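Side-chain contacts in protein AggB (Escherichia coli, PDB 4PHX), which forms the Ig-like minor subunit of type I aggregative adherence fimbriae and probably contributes to bacterial adhesion to host tissue: residues B[15-20]-B[63-68]; B[47-52]-B[96-101]. All blocks are in the same frame, centred on the assembly; numbering follows the deposited sequence.

How the contacts relate
Contacts 1 and 2 lie side by side on the same side of the chain's centre, with their centres about 6 Å apart. Their segments interleave in sequence: 15-20, 47-52, 63-68, then 96-101. In the five-stranded antiparallel sheet of the Ig-like sandwich, strand 61-67 runs between strands 49-53 and 90-97. Two probable backbone hydrogen bonds record this order: Lys65 N to Met96 O and Val64 N to Tyr50 O, each 2.7 Å. Contact 1 joins the 15-20 loop to strand 61-67; contact 2 joins strand 49-53 to the loop after strand 90-97. Both are surface contacts, and a hydrogen bond between Asp17 OD1 and Gly99 N links them.

Contact 1. Residues B[15-20]-B[63-68]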
ATOM      1  N   LEU B  15      -4.598  15.431  -4.942  1.00 55.71           N
ATOM      2  CA  LEU B  15      -3.431  15.640  -4.110  1.00 57.48           C
ATOM      3  C   LEU B  15      -3.213  14.384  -3.313  1.00 57.06           C
ATOM      4  O   LEU B  15      -4.145  13.895  -2.666  1.00 54.88           O
ATOM      5  CB  LEU B  15      -3.653  16.811  -3.140  1.00 55.28           C
ATOM      6  CG  LEU B  15      -3.627  18.240  -3.692  1.00 55.14           C
ATOM      7  CD1 LEU B  15      -3.897  19.251  -2.600  1.00 44.88           C
ATOM      8  CD2 LEU B  15      -2.296  18.508  -4.325  1.00 56.80           C
ATOM      9  N   ARG B  16      -1.993  13.861  -3.342  1.00 49.34           N
ATOM     10  CA  ARG B  16      -1.689  12.704  -2.513  1.00 52.24           C
ATOM     11  C   ARG B  16      -1.196  13.137  -1.140  1.00 54.69           C
ATOM     12  O   ARG B  16      -0.659  14.252  -0.975  1.00 51.43           O
ATOM     13  CB  ARG B  16      -0.688  11.771  -3.193  1.00 56.15           C
ATOM     14  CG  ARG B  16      -1.277  10.944  -4.317  1.00 60.07           C
ATOM     15  CD  ARG B  16      -2.024   9.713  -3.791  1.00 68.31           C
ATOM     16  NE  ARG B  16      -1.158   8.535  -3.663  1.00 72.01           N
ATOM     17  CZ  ARG B  16      -0.943   7.866  -2.531  1.00 72.75           C
ATOM     18  NH1 ARG B  16      -1.537   8.238  -1.397  1.00 67.27           N
ATOM     19  NH2 ARG B  16      -0.132   6.812  -2.534  1.00 75.07           N
ATOM     20  N   ASP B  17      -1.404  12.264  -0.155  1.00 52.44           N
ATOM     21  CA  ASP B  17      -0.957  12.531   1.204  1.00 51.71           C
ATOM     22  C   ASP B  17       0.527  12.858   1.174  1.00 52.02           C
ATOM     23  O   ASP B  17       1.297  12.179   0.501  1.00 52.92           O
ATOM     24  CB  ASP B  17      -1.189  11.316   2.100  1.00 52.77           C
ATOM     25  CG  ASP B  17      -0.764  11.568   3.542  1.00 55.92           C
ATOM     26  OD1 ASP B  17      -1.075  12.654   4.081  1.00 47.75           O
ATOM     27  OD2 ASP B  17      -0.110  10.687   4.138  1.00 58.92           O
ATOM     28  N   GLY B  18       0.920  13.918   1.871  1.00 50.46           N
ATOM     29  CA  GLY B  18       2.327  14.251   1.995  1.00 50.17           C
ATOM     30  C   GLY B  18       2.830  15.127   0.869  1.00 47.29           C
ATOM     31  O   GLY B  18       3.990  15.519   0.861  1.00 49.01           O
ATOM     32  N   MET B  19       1.960  15.450  -0.076  1.00 43.30           N
ATOM     33  CA  MET B  19       2.397  16.256  -1.201  1.00 51.06           C
ATOM     34  C   MET B  19       2.726  17.692  -0.770  1.00 48.09           C
ATOM     35  O   MET B  19       2.022  18.273   0.048  1.00 46.50           O
ATOM     36  CB  MET B  19       1.360  16.251  -2.324  1.00 47.63           C
ATOM     37  CG  MET B  19       1.870  16.965  -3.549  1.00 54.78           C
ATOM     38  SD  MET B  19       0.757  17.007  -4.951  1.00 78.44           S
ATOM     39  CE  MET B  19       1.119  18.673  -5.530  1.00 66.31           C
ATOM     40  N   LYS B  20       3.795  18.257  -1.323  1.00 46.76           N
ATOM     41  CA  LYS B  20       4.215  19.612  -0.957  1.00 49.87           C
ATOM     42  C   LYS B  20       3.438  20.695  -1.711  1.00 47.14           C
ATOM     43  O   LYS B  20       3.479  20.775  -2.942  1.00 43.74           O
ATOM     44  CB  LYS B  20       5.715  19.788  -1.184  1.00 45.39           C
ATOM     45  CG  LYS B  20       6.516  18.511  -1.020  1.00 49.80           C
ATOM     46  CD  LYS B  20       7.327  18.501   0.258  1.00 47.34           C
ATOM     47  CE  LYS B  20       8.430  17.446   0.204  1.00 47.50           C
ATOM     48  NZ  LYS B  20       9.386  17.576   1.357  1.00 53.91           N
ATOM     49  N   LYS B  63      -7.165  20.418   3.484  1.00 43.46           N
ATOM     50  CA  LYS B  63      -6.576  20.036   4.751  1.00 44.46           C
ATOM     51  C   LYS B  63      -5.086  20.012   4.492  1.00 45.49           C
ATOM     52  O   LYS B  63      -4.600  19.295   3.616  1.00 44.78           O
ATOM     53  CB  LYS B  63      -7.010  18.629   5.189  1.00 50.47           C
ATOM     54  CG  LYS B  63      -8.460  18.261   4.925  1.00 51.67           C
ATOM     55  CD  LYS B  63      -8.800  16.856   5.444  1.00 60.16           C
ATOM     56  CE  LYS B  63      -8.594  16.702   6.962  1.00 60.92           C
ATOM     57  NZ  LYS B  63      -9.663  17.371   7.777  1.00 61.47           N
ATOM     58  N   VAL B  64      -4.345  20.794   5.254  1.00 46.86           N
ATOM     59  CA  VAL B  64      -2.919  20.817   5.070  1.00 40.80           C
ATOM     60  C   VAL B  64      -2.242  20.525   6.391  1.00 45.44           C
ATOM     61  O   VAL B  64      -2.875  20.575   7.451  1.00 40.49           O
ATOM     62  CB  VAL B  64      -2.471  22.166   4.523  1.00 41.43           C
ATOM     63  CG1 VAL B  64      -3.176  22.445   3.208  1.00 36.67           C
ATOM     64  CG2 VAL B  64      -2.733  23.284   5.559  1.00 36.58           C
ATOM     65  N   LYS B  65      -0.958  20.189   6.323  1.00 42.24           N
ATOM     66  CA  LYS B  65      -0.157  20.000   7.524  1.00 42.68           C
ATOM     67  C   LYS B  65       1.210  20.640   7.331  1.00 39.00           C
ATOM     68  O   LYS B  65       1.700  20.788   6.210  1.00 34.96           O
ATOM     69  CB  LYS B  65      -0.013  18.511   7.888  1.00 41.60           C
ATOM     70  CG  LYS B  65       0.661  17.656   6.819  1.00 45.61           C
ATOM     71  CD  LYS B  65       0.877  16.197   7.278  1.00 42.90           C
ATOM     72  CE  LYS B  65       1.573  15.359   6.214  1.00 39.98           C
ATOM     73  NZ  LYS B  65       1.691  13.918   6.629  1.00 45.45           N
ATOM     74  N   ILE B  66       1.826  21.022   8.440  1.00 41.10           N
ATOM     75  CA  ILE B  66       3.083  21.734   8.368  1.00 39.41           C
ATOM     76  C   ILE B  66       4.188  21.048   9.161  1.00 33.90           C
ATOM     77  O   ILE B  66       3.970  20.505  10.232  1.00 33.04           O
ATOM     78  CB  ILE B  66       2.916  23.196   8.830  1.00 35.06           C
ATOM     79  CG1 ILE B  66       4.147  24.021   8.451  1.00 34.68           C
ATOM     80  CG2 ILE B  66       2.624  23.245  10.337  1.00 31.69           C
ATOM     81  CD1 ILE B  66       4.007  25.530   8.713  1.00 36.14           C
ATOM     82  N   GLY B  67       5.389  21.099   8.616  1.00 36.57           N
ATOM     83  CA  GLY B  67       6.556  20.589   9.309  1.00 39.77           C
ATOM     84  C   GLY B  67       7.360  19.707   8.380  1.00 38.68           C
ATOM     85  O   GLY B  67       7.980  20.198   7.447  1.00 36.82           O
ATOM     86  N   GLY B  68       7.304  18.399   8.613  1.00 42.25           N
ATOM     87  CA  GLY B  68       8.041  17.446   7.801  1.00 42.80           C
ATOM     88  C   GLY B  68       9.218  16.895   8.571  1.00 46.18           C
ATOM     89  O   GLY B  68       9.337  17.132   9.780  1.00 48.40           O
TER
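Asp17 and Lys65 face each other across a long salt bridge, with Asp17 OD1 4.0 Å from Lys65 NZ. At that separation the pair is an electrostatic approach, and no hydrogen bond joins the two segments. Along the loop, Arg16 opens a type II beta turn that ends at Met19 and is closed by Met19 N to Arg16 O at 3.0 Å. Asp17 follows, its CG anti to its own nitrogen (chi1 -179°), which brings OD1 to Gly99 N and within long range of Lys65 NZ. The hydrogen bond from Gly99 N is the stronger hold on that oxygen, while the backbone N of Asp17 is bonded to Asn100 OD1. The ammonium group therefore meets an oxygen that is already engaged, and the two side chains cross at about a right angle.

The loop leads into strand 20-27 of the five-stranded sheet in the Ig-like sandwich, whereas Lys65 stands on strand 61-67, with strand 90-97 lying between the two. Gly18 has the positive phi (88°) that the third position of a type II turn requires. Its CA lies 4.4 Å from Lys65 CE, a loose contact with the methylene next to the ammonium group. From a first torsion of 60°, the lysine chain continues fully extended, and that reach carries it past Met96 to the loop. Gly18 and Met19 both make backbone hydrogen bonds with Ser97.

Contact 2. Residues B[47-52]-B[96-101]; sequences VGHYIV and MSDGNQ
A histidine-carboxylate hydrogen bond, formed by His49 and Asp98, ties the start of strand 49-53 to the loop that follows strand 90-97 in the five-stranded sheet of the Ig-like domain. The donor is His49 ND1, and the acceptor Asp98 OD2 lies 3.0 Å away, with an angle of 157° at the hydrogen. On the ring side the bond is well aimed, since OD2 lies practically in the imidazole plane, at the ring edge. On the carboxylate side it is not: ND1 approaches from above, 61° out of that plane. The ring and carboxylate planes are themselves 66° apart. Asp98 OD2 also lies 3.6 Å from His49 CB.

Bonds inside the loop bearing Asp98 help to shape it. Ser97 OG donates to Gly99 O at 2.7 Å, nearly along the carbonyl direction, and accepts from Gln101 NE2 at 2.8 Å; Asp17 OD1 holds Gly99 N. With CG anti to its nitrogen, Asp98 extends from this loop toward the histidine.

Strand 61-67 runs between the two strands concerned: Tyr50 pairs with Val64 and Met96 with Lys65 through backbone bonds. Gln101 NE2 also reaches Lys63 O, and the His49 side chain touches that of Lys65; His49 and Asp98 meet across this intervening strand.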
ATOM      1  N   VAL B  47      -2.313  19.070  16.287  1.00 55.01           N
ATOM      2  CA  VAL B  47      -1.370  20.153  16.070  1.00 59.75           C
ATOM      3  C   VAL B  47      -0.215  19.495  15.329  1.00 52.35           C
ATOM      4  O   VAL B  47       0.245  18.432  15.743  1.00 62.81           O
ATOM      5  CB  VAL B  47      -0.875  20.743  17.409  1.00 58.39           C
ATOM      6  CG1 VAL B  47      -0.731  19.655  18.462  1.00 54.48           C
ATOM      7  CG2 VAL B  47       0.446  21.490  17.225  1.00 53.94           C
ATOM      8  N   GLY B  48       0.232  20.060  14.213  1.00 51.80           N
ATOM      9  CA  GLY B  48      -0.348  21.226  13.592  1.00 44.49           C
ATOM     10  C   GLY B  48      -0.824  20.836  12.203  1.00 50.34           C
ATOM     11  O   GLY B  48      -0.072  20.882  11.213  1.00 39.79           O
ATOM     12  N   HIS B  49      -2.094  20.430  12.161  1.00 50.97           N
ATOM     13  CA  HIS B  49      -2.822  20.111  10.946  1.00 49.20           C
ATOM     14  C   HIS B  49      -3.997  21.081  10.823  1.00 48.65           C
ATOM     15  O   HIS B  49      -4.692  21.358  11.803  1.00 51.38           O
ATOM     16  CB  HIS B  49      -3.351  18.676  11.004  1.00 50.37           C
ATOM     17  CG  HIS B  49      -2.278  17.637  11.041  1.00 51.80           C
ATOM     18  ND1 HIS B  49      -2.241  16.580  10.157  1.00 45.64           N
ATOM     19  CD2 HIS B  49      -1.202  17.493  11.854  1.00 48.05           C
ATOM     20  CE1 HIS B  49      -1.185  15.830  10.422  1.00 49.31           C
ATOM     21  NE2 HIS B  49      -0.543  16.357  11.451  1.00 48.26           N
ATOM     22  N   TYR B  50      -4.243  21.562   9.612  1.00 43.29           N
ATOM     23  CA  TYR B  50      -5.131  22.690   9.427  1.00 45.03           C
ATOM     24  C   TYR B  50      -6.064  22.497   8.247  1.00 42.03           C
ATOM     25  O   TYR B  50      -5.803  21.677   7.376  1.00 41.01           O
ATOM     26  CB  TYR B  50      -4.296  23.947   9.161  1.00 41.89           C
ATOM     27  CG  TYR B  50      -3.222  24.247  10.181  1.00 42.77           C
ATOM     28  CD1 TYR B  50      -3.457  25.145  11.227  1.00 40.63           C
ATOM     29  CD2 TYR B  50      -1.955  23.671  10.077  1.00 36.43           C
ATOM     30  CE1 TYR B  50      -2.463  25.443  12.157  1.00 39.15           C
ATOM     31  CE2 TYR B  50      -0.972  23.949  10.991  1.00 33.03           C
ATOM     32  CZ  TYR B  50      -1.226  24.833  12.032  1.00 38.50           C
ATOM     33  OH  TYR B  50      -0.237  25.114  12.936  1.00 35.90           O
ATOM     34  N   ILE B  51      -7.125  23.295   8.210  1.00 43.53           N
ATOM     35  CA  ILE B  51      -7.989  23.400   7.039  1.00 43.98           C
ATOM     36  C   ILE B  51      -7.914  24.817   6.495  1.00 45.00           C
ATOM     37  O   ILE B  51      -8.035  25.776   7.249  1.00 49.60           O
ATOM     38  CB  ILE B  51      -9.461  23.109   7.401  1.00 49.87           C
ATOM     39  CG1 ILE B  51      -9.641  21.647   7.810  1.00 51.28           C
ATOM     40  CG2 ILE B  51     -10.372  23.468   6.238  1.00 48.73           C
ATOM     41  CD1 ILE B  51     -10.152  20.772   6.686  1.00 56.88           C
ATOM     42  N   VAL B  52      -7.745  24.966   5.193  1.00 43.15           N
ATOM     43  CA  VAL B  52      -7.624  26.298   4.618  1.00 44.95           C
ATOM     44  C   VAL B  52      -8.717  26.588   3.601  1.00 49.98           C
ATOM     45  O   VAL B  52      -8.975  25.779   2.715  1.00 54.22           O
ATOM     46  CB  VAL B  52      -6.253  26.478   3.924  1.00 46.83           C
ATOM     47  CG1 VAL B  52      -6.156  27.843   3.267  1.00 44.86           C
ATOM     48  CG2 VAL B  52      -5.141  26.287   4.920  1.00 43.00           C
ATOM     49  N   MET B  96       2.136  20.673   3.571  1.00 41.61           N
ATOM     50  CA  MET B  96       1.801  19.461   2.847  1.00 45.28           C
ATOM     51  C   MET B  96       0.313  19.138   2.869  1.00 45.77           C
ATOM     52  O   MET B  96      -0.390  19.441   3.836  1.00 44.92           O
ATOM     53  CB  MET B  96       2.601  18.267   3.386  1.00 43.37           C
ATOM     54  CG  MET B  96       4.094  18.353   3.171  1.00 38.93           C
ATOM     55  SD  MET B  96       5.011  17.149   4.151  1.00 38.61           S
ATOM     56  CE  MET B  96       4.531  17.543   5.805  1.00 33.28           C
ATOM     57  N   SER B  97      -0.149  18.514   1.792  1.00 44.77           N
ATOM     58  CA  SER B  97      -1.481  17.930   1.762  1.00 50.08           C
ATOM     59  C   SER B  97      -1.683  16.959   2.923  1.00 47.69           C
ATOM     60  O   SER B  97      -0.881  16.047   3.132  1.00 43.02           O
ATOM     61  CB  SER B  97      -1.716  17.187   0.456  1.00 40.68           C
ATOM     62  OG  SER B  97      -3.001  16.637   0.473  1.00 47.53           O
ATOM     63  N   ASP B  98      -2.751  17.171   3.685  1.00 46.13           N
ATOM     64  CA  ASP B  98      -3.035  16.315   4.827  1.00 47.96           C
ATOM     65  C   ASP B  98      -3.981  15.196   4.409  1.00 46.83           C
ATOM     66  O   ASP B  98      -5.183  15.298   4.589  1.00 48.99           O
ATOM     67  CB  ASP B  98      -3.633  17.128   5.979  1.00 44.04           C
ATOM     68  CG  ASP B  98      -3.893  16.281   7.215  1.00 48.18           C
ATOM     69  OD1 ASP B  98      -3.460  15.105   7.248  1.00 51.59           O
ATOM     70  OD2 ASP B  98      -4.518  16.797   8.160  1.00 49.99           O
ATOM     71  N   GLY B  99      -3.419  14.136   3.849  1.00 48.92           N
ATOM     72  CA  GLY B  99      -4.197  13.064   3.268  1.00 51.04           C
ATOM     73  C   GLY B  99      -4.445  13.254   1.780  1.00 52.25           C
ATOM     74  O   GLY B  99      -4.092  14.295   1.196  1.00 46.12           O
ATOM     75  N   ASN B 100      -5.043  12.231   1.166  1.00 52.48           N
ATOM     76  CA  ASN B 100      -5.455  12.296  -0.230  1.00 51.39           C
ATOM     77  C   ASN B 100      -6.738  13.092  -0.310  1.00 50.25           C
ATOM     78  O   ASN B 100      -7.629  12.919   0.525  1.00 54.18           O
ATOM     79  CB  ASN B 100      -5.700  10.894  -0.794  1.00 59.42           C
ATOM     80  CG  ASN B 100      -4.462  10.031  -0.778  1.00 62.66           C
ATOM     81  OD1 ASN B 100      -3.373  10.482  -1.128  1.00 60.22           O
ATOM     82  ND2 ASN B 100      -4.621   8.776  -0.366  1.00 65.22           N
ATOM     83  N   GLN B 101      -6.847  13.952  -1.315  1.00 48.15           N
ATOM     84  CA  GLN B 101      -7.997  14.841  -1.408  1.00 47.71           C
ATOM     85  C   GLN B 101      -8.058  15.508  -2.766  1.00 47.84           C
ATOM     86  O   GLN B 101      -7.099  15.506  -3.522  1.00 53.03           O
ATOM     87  CB  GLN B 101      -7.955  15.913  -0.302  1.00 49.47           C
ATOM     88  CG  GLN B 101      -6.887  17.008  -0.476  1.00 42.11           C
ATOM     89  CD  GLN B 101      -6.628  17.825   0.811  1.00 49.87           C
ATOM     90  OE1 GLN B 101      -7.566  18.226   1.511  1.00 47.79           O
ATOM     91  NE2 GLN B 101      -5.345  18.077   1.118  1.00 43.52           N
TER